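Local coordinates for fructosyl amine:oxygen oxidoreductase (Neosartorya fumigata, PDB 4WCT), which probably catalyses the oxidative deglycation of fructosyl amines (Amadori products), using bound FAD and molecular oxygen, at residues L44-Y49 with D105-P110; P124-H129 with N433-P438; P303-F308 with L330-R335. All coordinates share one frame; numbering follows the deposited sequence.

Interaction 1: residues L44-Y49 with D105-P110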
loop_
_atom_site.group_PDB
_atom_site.type_symbol
_atom_site.label_atom_id
_atom_site.label_comp_id
_atom_site.label_asym_id
_atom_site.label_seq_id
_atom_site.Cartn_x
_atom_site.Cartn_y
_atom_site.Cartn_z
ATOM N N LEU A 44 -6.906 -10.491 -15.803
ATOM C CA LEU A 44 -6.893 -11.835 -16.421
ATOM C C LEU A 44 -8.258 -12.118 -17.064
ATOM O O LEU A 44 -8.318 -12.549 -18.223
ATOM C CB LEU A 44 -6.591 -12.909 -15.387
ATOM C CG LEU A 44 -5.147 -12.942 -14.875
ATOM C CD1 LEU A 44 -5.005 -13.926 -13.734
ATOM C CD2 LEU A 44 -4.164 -13.243 -16.003
ATOM N N ALA A 45 -9.331 -11.770 -16.372
ATOM C CA ALA A 45 -10.672 -11.905 -16.970
ATOM C C ALA A 45 -10.839 -11.102 -18.250
ATOM O O ALA A 45 -11.365 -11.605 -19.269
ATOM C CB ALA A 45 -11.752 -11.555 -15.975
ATOM N N ARG A 46 -10.372 -9.868 -18.245
ATOM C CA ARG A 46 -10.466 -9.026 -19.437
ATOM C C ARG A 46 -9.656 -9.597 -20.592
ATOM O O ARG A 46 -10.011 -9.379 -21.751
ATOM C CB ARG A 46 -10.003 -7.600 -19.142
ATOM C CG ARG A 46 -10.993 -6.836 -18.279
ATOM C CD ARG A 46 -10.469 -5.454 -17.931
ATOM N NE ARG A 46 -11.488 -4.608 -17.345
ATOM C CZ ARG A 46 -11.223 -3.433 -16.789
ATOM N NH1 ARG A 46 -9.974 -3.008 -16.736
ATOM N NH2 ARG A 46 -12.204 -2.694 -16.289
ATOM N N ARG A 47 -8.549 -10.261 -20.286
ATOM C CA ARG A 47 -7.690 -10.859 -21.300
ATOM C C ARG A 47 -8.226 -12.198 -21.806
ATOM O O ARG A 47 -7.598 -12.813 -22.676
ATOM C CB ARG A 47 -6.270 -11.039 -20.765
ATOM C CG ARG A 47 -5.527 -9.722 -20.696
ATOM C CD ARG A 47 -4.127 -9.861 -20.138
ATOM N NE ARG A 47 -3.614 -8.553 -19.825
ATOM C CZ ARG A 47 -2.325 -8.216 -19.860
ATOM N NH1 ARG A 47 -1.379 -9.117 -20.127
ATOM N NH2 ARG A 47 -1.976 -6.994 -19.485
ATOM N N GLY A 48 -9.314 -12.668 -21.219
ATOM C CA GLY A 48 -10.020 -13.862 -21.705
ATOM C C GLY A 48 -9.612 -15.164 -21.029
ATOM O O GLY A 48 -9.830 -16.263 -21.580
ATOM N N TYR A 49 -8.926 -15.066 -19.887
ATOM C CA TYR A 49 -8.620 -16.239 -19.099
ATOM C C TYR A 49 -9.866 -16.723 -18.409
ATOM O O TYR A 49 -10.455 -16.012 -17.594
ATOM C CB TYR A 49 -7.514 -15.966 -18.066
ATOM C CG TYR A 49 -6.149 -15.761 -18.652
ATOM C CD1 TYR A 49 -5.764 -14.539 -19.167
ATOM C CD2 TYR A 49 -5.260 -16.818 -18.770
ATOM C CE1 TYR A 49 -4.487 -14.339 -19.649
ATOM C CE2 TYR A 49 -3.997 -16.626 -19.256
ATOM C CZ TYR A 49 -3.633 -15.410 -19.749
ATOM O OH TYR A 49 -2.389 -15.280 -20.294
ATOM N N ASP A 105 -10.583 4.266 -16.675
ATOM C CA ASP A 105 -11.162 2.910 -16.597
ATOM C C ASP A 105 -12.457 2.948 -15.798
ATOM O O ASP A 105 -12.447 3.352 -14.623
ATOM C CB ASP A 105 -10.156 1.971 -15.912
ATOM C CG ASP A 105 -10.582 0.516 -15.893
ATOM O OD1 ASP A 105 -11.799 0.195 -15.819
ATOM O OD2 ASP A 105 -9.626 -0.331 -15.854
ATOM N N PRO A 106 -13.586 2.490 -16.385
ATOM C CA PRO A 106 -14.867 2.621 -15.690
ATOM C C PRO A 106 -14.933 1.950 -14.298
ATOM O O PRO A 106 -15.671 2.405 -13.429
ATOM C CB PRO A 106 -15.853 1.928 -16.650
ATOM C CG PRO A 106 -15.234 2.155 -17.975
ATOM C CD PRO A 106 -13.769 2.055 -17.784
ATOM N N VAL A 107 -14.118 0.937 -14.069
ATOM C CA VAL A 107 -14.126 0.254 -12.801
ATOM C C VAL A 107 -13.482 1.123 -11.711
ATOM O O VAL A 107 -13.841 1.025 -10.533
ATOM C CB VAL A 107 -13.364 -1.077 -12.938
ATOM C CG1 VAL A 107 -13.036 -1.668 -11.584
ATOM C CG2 VAL A 107 -14.188 -2.051 -13.774
ATOM N N PHE A 108 -12.520 1.962 -12.104
ATOM C CA PHE A 108 -11.709 2.714 -11.123
ATOM C C PHE A 108 -11.989 4.219 -11.080
ATOM O O PHE A 108 -11.804 4.875 -10.066
ATOM C CB PHE A 108 -10.232 2.448 -11.389
ATOM C CG PHE A 108 -9.869 1.007 -11.253
ATOM C CD1 PHE A 108 -9.710 0.446 -10.000
ATOM C CD2 PHE A 108 -9.748 0.192 -12.365
ATOM C CE1 PHE A 108 -9.412 -0.891 -9.879
ATOM C CE2 PHE A 108 -9.506 -1.167 -12.236
ATOM C CZ PHE A 108 -9.272 -1.688 -10.985
ATOM N N GLN A 109 -12.364 4.763 -12.219
ATOM C CA GLN A 109 -12.516 6.208 -12.387
ATOM C C GLN A 109 -13.432 6.927 -11.399
ATOM O O GLN A 109 -13.103 8.050 -10.977
ATOM C CB GLN A 109 -13.019 6.475 -13.798
ATOM C CG GLN A 109 -13.187 7.947 -14.141
ATOM C CD GLN A 109 -14.552 8.461 -13.840
ATOM O OE1 GLN A 109 -15.459 7.721 -13.476
ATOM N NE2 GLN A 109 -14.711 9.783 -13.957
ATOM N N PRO A 110 -14.483 6.263 -10.899
ATOM C CA PRO A 110 -15.331 6.962 -9.940
ATOM C C PRO A 110 -14.663 7.237 -8.605
ATOM O O PRO A 110 -15.200 8.012 -7.795
ATOM C CB PRO A 110 -16.468 5.982 -9.731
ATOM C CG PRO A 110 -16.597 5.337 -11.085
ATOM C CD PRO A 110 -15.168 5.082 -11.462
#
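R46, in the last turn of helix 35-46, reaches across to the D105-P110 loop and forms a two-pronged salt bridge with D105. The span is long, since the nearest CA atoms of the two segments, those of R46 and V107, lie 12.0 Å apart. The R46 CB leaves the helix toward the loop. With CG opposite the carbonyl carbon (chi1 -72°), and CG, CD and NE continuing in an extended chain, the arm carries its flat end out to the carboxylate. CZ comes to 3.6 Å from D105 OD2. The grip is end-on, one nitrogen to each oxygen. NH1 donates to OD2 of D105 at 2.8 Å in a fairly straight bond (167°) that lies close to the guanidinium plane, while NH2 donates to OD1 of D105 at 3.0 Å, meeting its syn lone pair. The two planes are 29° apart, and NH1 meets OD2 on its syn side but tilted out of the carboxylate plane; the paired bonds restrict the rotation of both groups. NH2 also brushes V107, whose CG2 stands 3.3 Å from it, obliquely to the guanidinium. D105 is held from its own side as well: the backbone N of V107 donates to D105 OD1 at 3.0 Å, approaching from above the carboxylate plane and closing an Asx turn. OD1 thus serves two donors, and the turn presents the carboxylate to the arginine. Just beyond R46 the helix ends in a Schellman motif, with G48 at positive phi and Y49 N bonded back to L44 O. Helix 35-46 follows strand 28-31 in what looks like a Rossmann-type FAD-binding fold. L44 packs on I28 of that strand and on A401 of helix 393-404, R47 pairs with D402 and E405, and V107 and F108 lie against L42, one turn before R46.

Interaction 2: residues P124-H129 with N433-P438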
loop_
_atom_site.group_PDB
_atom_site.type_symbol
_atom_site.label_atom_id
_atom_site.label_comp_id
_atom_site.label_asym_id
_atom_site.label_seq_id
_atom_site.Cartn_x
_atom_site.Cartn_y
_atom_site.Cartn_z
ATOM N N PRO A 124 14.897 22.370 8.579
ATOM C CA PRO A 124 15.630 22.604 7.343
ATOM C C PRO A 124 16.119 21.326 6.680
ATOM O O PRO A 124 16.068 21.226 5.453
ATOM C CB PRO A 124 16.809 23.495 7.798
ATOM C CG PRO A 124 16.287 24.202 9.009
ATOM C CD PRO A 124 15.312 23.267 9.674
ATOM N N ALA A 125 16.562 20.346 7.466
ATOM C CA ALA A 125 17.025 19.102 6.893
ATOM C C ALA A 125 15.909 18.360 6.162
ATOM O O ALA A 125 16.150 17.766 5.118
ATOM C CB ALA A 125 17.634 18.210 7.960
ATOM N N LEU A 126 14.708 18.304 6.756
ATOM C CA LEU A 126 13.613 17.608 6.101
ATOM C C LEU A 126 13.243 18.351 4.816
ATOM O O LEU A 126 12.934 17.738 3.793
ATOM C CB LEU A 126 12.390 17.552 7.037
ATOM C CG LEU A 126 12.510 16.611 8.242
ATOM C CD1 LEU A 126 11.422 16.870 9.271
ATOM C CD2 LEU A 126 12.537 15.151 7.821
ATOM N N ILE A 127 13.132 19.670 4.929
ATOM C CA ILE A 127 12.771 20.527 3.774
ATOM C C ILE A 127 13.784 20.394 2.625
ATOM O O ILE A 127 13.385 20.226 1.492
ATOM C CB ILE A 127 12.611 21.997 4.206
ATOM C CG1 ILE A 127 11.436 22.108 5.167
ATOM C CG2 ILE A 127 12.299 22.921 3.027
ATOM C CD1 ILE A 127 11.529 23.317 6.060
ATOM N N ASP A 128 15.073 20.293 2.945
ATOM C CA ASP A 128 16.163 20.088 1.956
ATOM C C ASP A 128 16.054 18.728 1.277
ATOM O O ASP A 128 16.276 18.576 0.091
ATOM C CB ASP A 128 17.523 20.121 2.668
ATOM C CG ASP A 128 18.047 21.532 2.891
ATOM O OD1 ASP A 128 17.251 22.490 2.839
ATOM O OD2 ASP A 128 19.252 21.669 3.207
ATOM N N HIS A 129 15.708 17.727 2.065
ATOM C CA HIS A 129 15.506 16.400 1.539
ATOM C C HIS A 129 14.393 16.379 0.496
ATOM O O HIS A 129 14.486 15.745 -0.575
ATOM C CB HIS A 129 15.196 15.458 2.686
ATOM C CG HIS A 129 14.876 14.069 2.250
ATOM N ND1 HIS A 129 15.826 13.218 1.735
ATOM C CD2 HIS A 129 13.718 13.367 2.280
ATOM C CE1 HIS A 129 15.274 12.041 1.491
ATOM N NE2 HIS A 129 13.990 12.119 1.773
ATOM N N ASN A 433 14.341 5.221 4.036
ATOM C CA ASN A 433 13.935 6.527 3.493
ATOM C C ASN A 433 12.601 6.972 4.044
ATOM O O ASN A 433 11.905 7.780 3.434
ATOM C CB ASN A 433 13.912 6.532 1.954
ATOM C CG ASN A 433 13.933 7.936 1.372
ATOM O OD1 ASN A 433 14.567 8.853 1.930
ATOM N ND2 ASN A 433 13.154 8.149 0.307
ATOM N N ARG A 434 12.284 6.528 5.249
ATOM C CA ARG A 434 11.167 7.082 6.002
ATOM C C ARG A 434 11.631 7.814 7.243
ATOM O O ARG A 434 12.676 7.505 7.808
ATOM C CB ARG A 434 10.176 5.971 6.416
ATOM C CG ARG A 434 9.514 5.199 5.260
ATOM C CD ARG A 434 8.409 4.299 5.754
ATOM N NE ARG A 434 7.686 3.571 4.697
ATOM C CZ ARG A 434 8.046 2.381 4.223
ATOM N NH1 ARG A 434 9.142 1.770 4.650
ATOM N NH2 ARG A 434 7.282 1.771 3.340
ATOM N N PHE A 435 10.785 8.732 7.695
ATOM C CA PHE A 435 11.076 9.599 8.819
ATOM C C PHE A 435 9.882 9.719 9.753
ATOM O O PHE A 435 8.785 9.251 9.447
ATOM C CB PHE A 435 11.429 10.987 8.307
ATOM C CG PHE A 435 12.617 10.995 7.388
ATOM C CD1 PHE A 435 12.451 10.792 6.022
ATOM C CD2 PHE A 435 13.907 10.929 7.932
ATOM C CE1 PHE A 435 13.557 10.634 5.200
ATOM C CE2 PHE A 435 14.999 10.715 7.114
ATOM C CZ PHE A 435 14.824 10.606 5.749
ATOM N N GLY A 436 10.126 10.332 10.896
ATOM C CA GLY A 436 9.075 10.621 11.853
ATOM C C GLY A 436 9.094 9.742 13.088
ATOM O O GLY A 436 9.813 8.745 13.147
ATOM N N GLY A 437 8.378 10.155 14.125
ATOM C CA GLY A 437 8.378 9.427 15.369
ATOM C C GLY A 437 9.772 9.310 15.945
ATOM O O GLY A 437 10.574 10.265 15.921
ATOM N N PRO A 438 10.140 8.102 16.350
ATOM C CA PRO A 438 11.482 7.882 16.896
ATOM C C PRO A 438 12.592 7.759 15.849
ATOM O O PRO A 438 13.747 7.579 16.204
ATOM C CB PRO A 438 11.305 6.581 17.691
ATOM C CG PRO A 438 10.240 5.860 16.946
ATOM C CD PRO A 438 9.303 6.898 16.424
HETATM O O HOH W 1 11.826 10.381 2.288
#
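L126 and H129, one turn apart on helix 124-135, both meet F435 of the irregular segment N433-P438. T123, the residue just before the helix, bonds through OG1 to the L126 backbone N. L126 and F435 run alongside each other, pointing opposite ways, and one methyl, CD2, touches the ring obliquely, 4.2 Å from F435 CG. I281 and A282 pack against the same leucine, and A282 also touches F435, so the aromatic ring and that loop share one apolar patch beside the helix. I127 instead turns inward to K168 and W170 of strand 168-172, part of the large mixed sheet. The helix therefore has one side on the sheet while another meets the late segment that runs from helix 410-413 toward strand 442-443, which joins the same sheet beside strand 295-310. At H129, CB points toward the segment and, with CG opposite the backbone N (chi1 176°), the imidazole comes to lie against F435 and N433. It forms a T-shaped, edge-to-face pair with F435: the phenylalanine edge addresses the imidazole face, with centroids 5.2 Å apart and planes inclined at 66°. F435 CE1 makes the closest approach, 3.8 Å from H129 NE2. The imidazole's edge is occupied differently. N433 OD1 lies near the ring plane, 3.3 Å from H129 CE1, with the amide turned steeply (72°) against the ring. A water in the imidazole plane lies 2.8 Å from H129 NE2 and donates to the backbone O of N433, also at 2.8 Å, bridging helix and segment. The same water sits at the F435 edge, while the CB of R434 points away from the helix, and its NH1 forms a salt bridge with D362.

Interaction 3: residues P303-F308 with L330-R335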
loop_
_atom_site.group_PDB
_atom_site.type_symbol
_atom_site.label_atom_id
_atom_site.label_comp_id
_atom_site.label_asym_id
_atom_site.label_seq_id
_atom_site.Cartn_x
_atom_site.Cartn_y
_atom_site.Cartn_z
ATOM N N PRO A 303 8.962 5.261 10.615
ATOM C CA PRO A 303 9.527 4.258 9.723
ATOM C C PRO A 303 8.854 2.892 9.712
ATOM O O PRO A 303 9.153 2.077 8.827
ATOM C CB PRO A 303 10.993 4.158 10.174
ATOM C CG PRO A 303 11.259 5.466 10.848
ATOM C CD PRO A 303 9.977 5.817 11.537
ATOM N N GLY A 304 7.919 2.675 10.641
ATOM C CA GLY A 304 7.165 1.438 10.673
ATOM C C GLY A 304 7.384 0.624 11.928
ATOM O O GLY A 304 8.408 0.786 12.646
ATOM N N TYR A 305 6.373 -0.173 12.254
ATOM C CA TYR A 305 6.468 -1.214 13.257
ATOM C C TYR A 305 6.648 -2.590 12.601
ATOM O O TYR A 305 5.910 -2.989 11.681
ATOM C CB TYR A 305 5.171 -1.264 14.065
ATOM C CG TYR A 305 4.906 -0.097 14.972
ATOM C CD1 TYR A 305 5.334 -0.108 16.293
ATOM C CD2 TYR A 305 4.136 0.972 14.536
ATOM C CE1 TYR A 305 4.999 0.920 17.163
ATOM C CE2 TYR A 305 3.853 2.028 15.372
ATOM C CZ TYR A 305 4.309 2.007 16.676
ATOM O OH TYR A 305 3.990 3.065 17.519
ATOM N N CYS A 306 7.600 -3.351 13.094
ATOM C CA CYS A 306 7.643 -4.774 12.784
ATOM C C CYS A 306 7.246 -5.559 14.025
ATOM O O CYS A 306 7.007 -4.992 15.104
ATOM C CB CYS A 306 9.054 -5.170 12.316
ATOM S SG CYS A 306 9.615 -4.398 10.803
ATOM N N ASN A 307 6.999 -6.853 13.838
ATOM C CA ASN A 307 6.656 -7.719 14.968
ATOM C C ASN A 307 7.645 -8.875 14.985
ATOM O O ASN A 307 7.452 -9.882 14.301
ATOM C CB ASN A 307 5.226 -8.234 14.845
ATOM C CG ASN A 307 4.824 -9.076 16.015
ATOM O OD1 ASN A 307 5.074 -8.707 17.160
ATOM N ND2 ASN A 307 4.212 -10.220 15.748
ATOM N N PHE A 308 8.802 -8.625 15.597
ATOM C CA PHE A 308 9.986 -9.453 15.388
ATOM C C PHE A 308 9.934 -10.706 16.268
ATOM O O PHE A 308 9.876 -10.615 17.495
ATOM C CB PHE A 308 11.259 -8.684 15.690
ATOM C CG PHE A 308 11.626 -7.656 14.661
ATOM C CD1 PHE A 308 11.784 -8.002 13.326
ATOM C CD2 PHE A 308 11.854 -6.353 15.028
ATOM C CE1 PHE A 308 12.099 -7.068 12.375
ATOM C CE2 PHE A 308 12.268 -5.411 14.074
ATOM C CZ PHE A 308 12.377 -5.761 12.759
ATOM N N LEU A 330 -0.764 3.777 21.749
ATOM C CA LEU A 330 -1.028 5.109 22.298
ATOM C C LEU A 330 -0.018 6.121 21.768
ATOM O O LEU A 330 -0.341 7.318 21.640
ATOM C CB LEU A 330 -1.009 5.056 23.816
ATOM C CG LEU A 330 -2.186 4.294 24.450
ATOM C CD1 LEU A 330 -1.960 4.131 25.940
ATOM C CD2 LEU A 330 -3.509 4.986 24.185
ATOM N N GLU A 331 1.240 5.702 21.613
ATOM C CA GLU A 331 2.260 6.629 21.097
ATOM C C GLU A 331 1.955 7.068 19.642
ATOM O O GLU A 331 2.319 8.176 19.245
ATOM C CB GLU A 331 3.687 6.044 21.230
ATOM C CG GLU A 331 3.925 4.913 20.247
ATOM C CD GLU A 331 4.645 3.698 20.773
ATOM O OE1 GLU A 331 5.618 3.815 21.574
ATOM O OE2 GLU A 331 4.454 2.649 20.138
ATOM N N ALA A 332 1.216 6.245 18.906
ATOM C CA ALA A 332 0.873 6.586 17.522
ATOM C C ALA A 332 -0.312 7.559 17.533
ATOM O O ALA A 332 -0.298 8.565 16.804
ATOM C CB ALA A 332 0.540 5.352 16.710
ATOM N N GLU A 333 -1.291 7.324 18.406
ATOM C CA GLU A 333 -2.341 8.307 18.625
ATOM C C GLU A 333 -1.766 9.677 18.992
ATOM O O GLU A 333 -2.163 10.711 18.423
ATOM C CB GLU A 333 -3.317 7.848 19.703
ATOM C CG GLU A 333 -4.320 8.943 20.081
ATOM C CD GLU A 333 -5.201 8.595 21.261
ATOM O OE1 GLU A 333 -4.862 7.675 22.054
ATOM O OE2 GLU A 333 -6.184 9.332 21.473
ATOM N N ALA A 334 -0.749 9.699 19.860
ATOM C CA ALA A 334 -0.162 10.967 20.278
ATOM C C ALA A 334 0.521 11.685 19.107
ATOM O O ALA A 334 0.431 12.909 19.006
ATOM C CB ALA A 334 0.801 10.762 21.442
ATOM N N ARG A 335 1.168 10.927 18.221
ATOM C CA ARG A 335 1.811 11.518 17.043
ATOM C C ARG A 335 0.760 12.096 16.094
ATOM O O ARG A 335 0.964 13.161 15.509
ATOM C CB ARG A 335 2.706 10.516 16.322
ATOM C CG ARG A 335 3.974 10.180 17.083
ATOM C CD ARG A 335 4.897 9.266 16.293
ATOM N NE ARG A 335 4.278 7.998 15.985
ATOM C CZ ARG A 335 4.563 6.845 16.575
ATOM N NH1 ARG A 335 5.458 6.791 17.557
ATOM N NH2 ARG A 335 3.942 5.734 16.172
HETATM O O HOH W 2 6.924 4.477 18.115
#
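Strand residue Y305 faces the first turn of helix 330-343, its CA 10.5 Å from that of A332, and only side chains bridge the distance. Strand 295-310 belongs to the large mixed sheet, probably the substrate-domain sheet of this FAD-dependent oxidoreductase family, and the helix packs beside it. The CB of Y305 points toward the helix, and the hydroxyl at the far end of the ring enters between two charged residues one turn apart. It donates to E331 OE2 at 2.7 Å, striking the carboxylate from 43° above its plane, although OE2 itself lies in the plane of the tyrosine ring. E331 bends at chi2 (-137°) to bring this oxygen round. From the other residue, R335 NH2 donates to Y305 OH at 3.0 Å, with the hydroxyl in the guanidinium plane. The phenol thus relays between arginine and glutamate, which would probably polarise its O-H bond. R335 bends at chi3 and is steadied by a salt bridge from NE to D300 of the same strand. F444 stacks on the Y305 ring, and A332 CB lies 4.2 Å from the hydroxyl. A water accepts from R335 NH1 at 2.8 Å and donates weakly to Y305 OH at 3.3 Å.

In the fold
Interactions 2 and 3 are neighbours, with centres about 17 Å apart, and they touch where G436 and G437 pack on P303 and R335. Interaction 3 joins helix 330-343 to a strand of the large mixed sheet, whereas interaction 2 joins helix 124-135 to the irregular segment leading to strand 442-443 of that sheet. Interaction 1, across the chain's centre, involves helix 35-46, which follows strand 28-31 in what is probably the nucleotide-binding part. Partly buried, it rests on a two-bond salt bridge. Interaction 2 is a surface contact of aromatic and apolar groups with a bridging water. Interaction 3 sets the hydroxyl of a buried tyrosine between charged groups; that tyrosine's side chain lies about 10 Å from the FAD.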